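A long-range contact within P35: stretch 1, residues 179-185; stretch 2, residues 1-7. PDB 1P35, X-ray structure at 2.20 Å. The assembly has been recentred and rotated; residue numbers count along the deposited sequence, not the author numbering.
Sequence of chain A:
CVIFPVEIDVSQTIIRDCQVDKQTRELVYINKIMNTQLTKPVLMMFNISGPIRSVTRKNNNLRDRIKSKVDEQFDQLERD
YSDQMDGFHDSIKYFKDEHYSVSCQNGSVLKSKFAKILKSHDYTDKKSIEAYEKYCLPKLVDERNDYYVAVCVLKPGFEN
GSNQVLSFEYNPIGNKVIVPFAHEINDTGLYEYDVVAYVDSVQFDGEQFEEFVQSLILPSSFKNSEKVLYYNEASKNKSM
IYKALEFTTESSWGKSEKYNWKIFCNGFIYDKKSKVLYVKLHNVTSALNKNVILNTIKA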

# COMPACT_ATOMS: atom_id res chain seq x y z
N VAL A 179 22.04 12.24 -10.19
CA VAL A 179 21.22 11.54 -9.21
C VAL A 179 21.92 11.95 -7.93
O VAL A 179 23.06 11.60 -7.69
CB VAL A 179 21.25 10.06 -9.39
CG1 VAL A 179 20.16 9.46 -8.55
CG2 VAL A 179 21.07 9.68 -10.90
N PRO A 180 21.24 12.71 -7.09
CA PRO A 180 21.84 13.20 -5.83
C PRO A 180 22.06 12.24 -4.68
O PRO A 180 21.35 12.29 -3.67
CB PRO A 180 20.90 14.37 -5.47
CG PRO A 180 19.56 13.83 -5.89
CD PRO A 180 19.87 13.25 -7.29
N PHE A 181 23.06 11.37 -4.81
CA PHE A 181 23.36 10.43 -3.73
C PHE A 181 24.27 11.02 -2.68
O PHE A 181 24.26 10.55 -1.53
CB PHE A 181 24.02 9.15 -4.28
CG PHE A 181 23.11 8.31 -5.12
CD1 PHE A 181 21.85 7.97 -4.67
CD2 PHE A 181 23.55 7.81 -6.35
CE1 PHE A 181 21.02 7.14 -5.42
CE2 PHE A 181 22.72 6.97 -7.11
CZ PHE A 181 21.45 6.63 -6.63
N ALA A 182 25.08 12.02 -3.02
CA ALA A 182 26.02 12.56 -2.03
C ALA A 182 25.41 13.19 -0.76
O ALA A 182 24.29 13.77 -0.77
CB ALA A 182 27.00 13.59 -2.71
N HIS A 183 26.18 13.08 0.32
CA HIS A 183 25.77 13.59 1.63
C HIS A 183 26.68 14.76 1.98
O HIS A 183 27.70 15.01 1.29
CB HIS A 183 25.97 12.53 2.72
CG HIS A 183 25.44 11.16 2.37
ND1 HIS A 183 24.17 10.75 2.71
CD2 HIS A 183 26.01 10.13 1.71
CE1 HIS A 183 23.99 9.51 2.28
NE2 HIS A 183 25.09 9.12 1.67
N GLU A 184 26.29 15.50 3.03
CA GLU A 184 27.17 16.55 3.49
C GLU A 184 28.42 15.78 4.04
O GLU A 184 28.32 14.62 4.48
CB GLU A 184 26.53 17.30 4.63
CG GLU A 184 26.26 16.45 5.82
CD GLU A 184 24.94 15.68 5.74
OE1 GLU A 184 24.40 15.47 4.64
OE2 GLU A 184 24.46 15.27 6.79
N ILE A 185 29.58 16.41 4.04
CA ILE A 185 30.81 15.76 4.56
C ILE A 185 30.71 15.53 6.08
O ILE A 185 29.98 16.27 6.75
CB ILE A 185 32.02 16.68 4.29
CG1 ILE A 185 32.06 17.02 2.80
CG2 ILE A 185 33.33 16.02 4.74
CD1 ILE A 185 33.10 18.10 2.45
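Stretch 2 1-7: CVIFPVE

Stretch 2 begins at the chain terminus and meets a segment 178 or more residues away in sequence. Residues 2-4 are a strand, with phi/psi from -87/99 at Val2 to -139/140 at Phe4; a cis peptide bond then precedes Pro5. Stretch 1 from Pro180 to Ile185 has no regular structure, though from Ala182 onward its phi/psi values are extended. The order of contacts gives the direction: Cys1 lies by Pro180, Ala182 and His183, Val2 and Ile3 by Glu184, so both chains advance the same way. The CA atoms of Glu184 and Val2 approach to 4.1 Å, yet no backbone-to-backbone hydrogen bond joins the stretches.

Glu184 contributes the most, with 99 Å² covered. Its side chain, p at chi1 and m at chi2, brings the carboxylate to the backbone of stretch 2, where Ile3 N donates a hydrogen bond to Glu184 OE1 at 2.9 Å. The angle at the hydrogen, 170°, is nearly linear. Glu184 OE1 is also 3.1 Å from Cys1 O, but both are acceptors and the proximity is not a bond. Further along, water 2 donates to Glu184 OE2 at 2.8 Å and to Val6 O at 2.7 Å, bridging a direct Glu184 OE2 to Val6 O separation of 4.3 Å.

Cys1, with 84 Å² covered, directs its CA-to-CB bond toward stretch 1. Its SG packs 3.7 Å from Pro180 CB, while Cys1 O receives a CA-H...O contact from His183 CA at 3.5 Å, with 161° at the hydrogen. The 2.8 Å between Cys1 CB and Ala182 O is too short and carries no weight here.

Val2, with 42 Å² covered, lies beside the backbone of Glu184: its CA is 3.6 Å from Glu184 N and its CG1 3.8 Å from Glu184 CB. The buried surface totals 364 Å² over both sides.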

# COMPACT_ATOMS: atom_id res chain seq x y z
N CYS A 1 20.16 16.22 0.05
CA CYS A 1 21.10 15.14 0.36
C CYS A 1 22.20 15.69 1.23
O CYS A 1 22.63 15.03 2.15
CB CYS A 1 21.63 14.68 -0.94
SG CYS A 1 20.22 14.65 -1.89
N VAL A 2 22.66 16.88 0.87
CA VAL A 2 23.71 17.59 1.65
C VAL A 2 22.82 18.30 2.64
O VAL A 2 22.17 19.31 2.34
CB VAL A 2 24.46 18.62 0.76
CG1 VAL A 2 25.53 19.32 1.53
CG2 VAL A 2 25.01 17.90 -0.45
N ILE A 3 22.73 17.71 3.81
CA ILE A 3 21.84 18.24 4.84
C ILE A 3 22.47 19.12 5.90
O ILE A 3 23.58 18.86 6.35
CB ILE A 3 21.09 17.07 5.49
CG1 ILE A 3 20.29 16.35 4.39
CG2 ILE A 3 20.19 17.54 6.62
CD1 ILE A 3 19.42 15.19 4.90
N PHE A 4 21.75 20.16 6.28
CA PHE A 4 22.21 21.11 7.30
C PHE A 4 20.99 21.41 8.16
O PHE A 4 19.88 21.46 7.64
CB PHE A 4 22.66 22.44 6.67
CG PHE A 4 23.05 23.49 7.69
CD1 PHE A 4 24.33 23.51 8.22
CD2 PHE A 4 22.08 24.35 8.22
CE1 PHE A 4 24.65 24.37 9.29
CE2 PHE A 4 22.37 25.22 9.30
CZ PHE A 4 23.66 25.22 9.84
N PRO A 5 21.14 21.52 9.48
CA PRO A 5 22.25 21.36 10.41
C PRO A 5 22.87 19.99 10.17
O PRO A 5 22.17 19.09 9.73
CB PRO A 5 21.55 21.41 11.76
CG PRO A 5 20.47 22.44 11.50
CD PRO A 5 19.91 21.90 10.20
N VAL A 6 24.14 19.80 10.51
CA VAL A 6 24.77 18.51 10.26
C VAL A 6 24.43 17.36 11.21
O VAL A 6 24.74 16.20 10.94
CB VAL A 6 26.30 18.67 10.16
CG1 VAL A 6 26.66 19.50 8.92
CG2 VAL A 6 26.82 19.34 11.44
N GLU A 7 23.79 17.66 12.33
CA GLU A 7 23.41 16.60 13.25
C GLU A 7 22.44 15.66 12.51
O GLU A 7 22.75 14.51 12.23
CB GLU A 7 22.72 17.21 14.49
CG GLU A 7 21.50 18.08 14.12
CD GLU A 7 20.82 18.76 15.30
OE1 GLU A 7 20.39 18.04 16.23
OE2 GLU A 7 20.71 20.01 15.28
O HOH W 1 22.95 16.40 8.46
O HOH W 2 26.11 14.89 9.05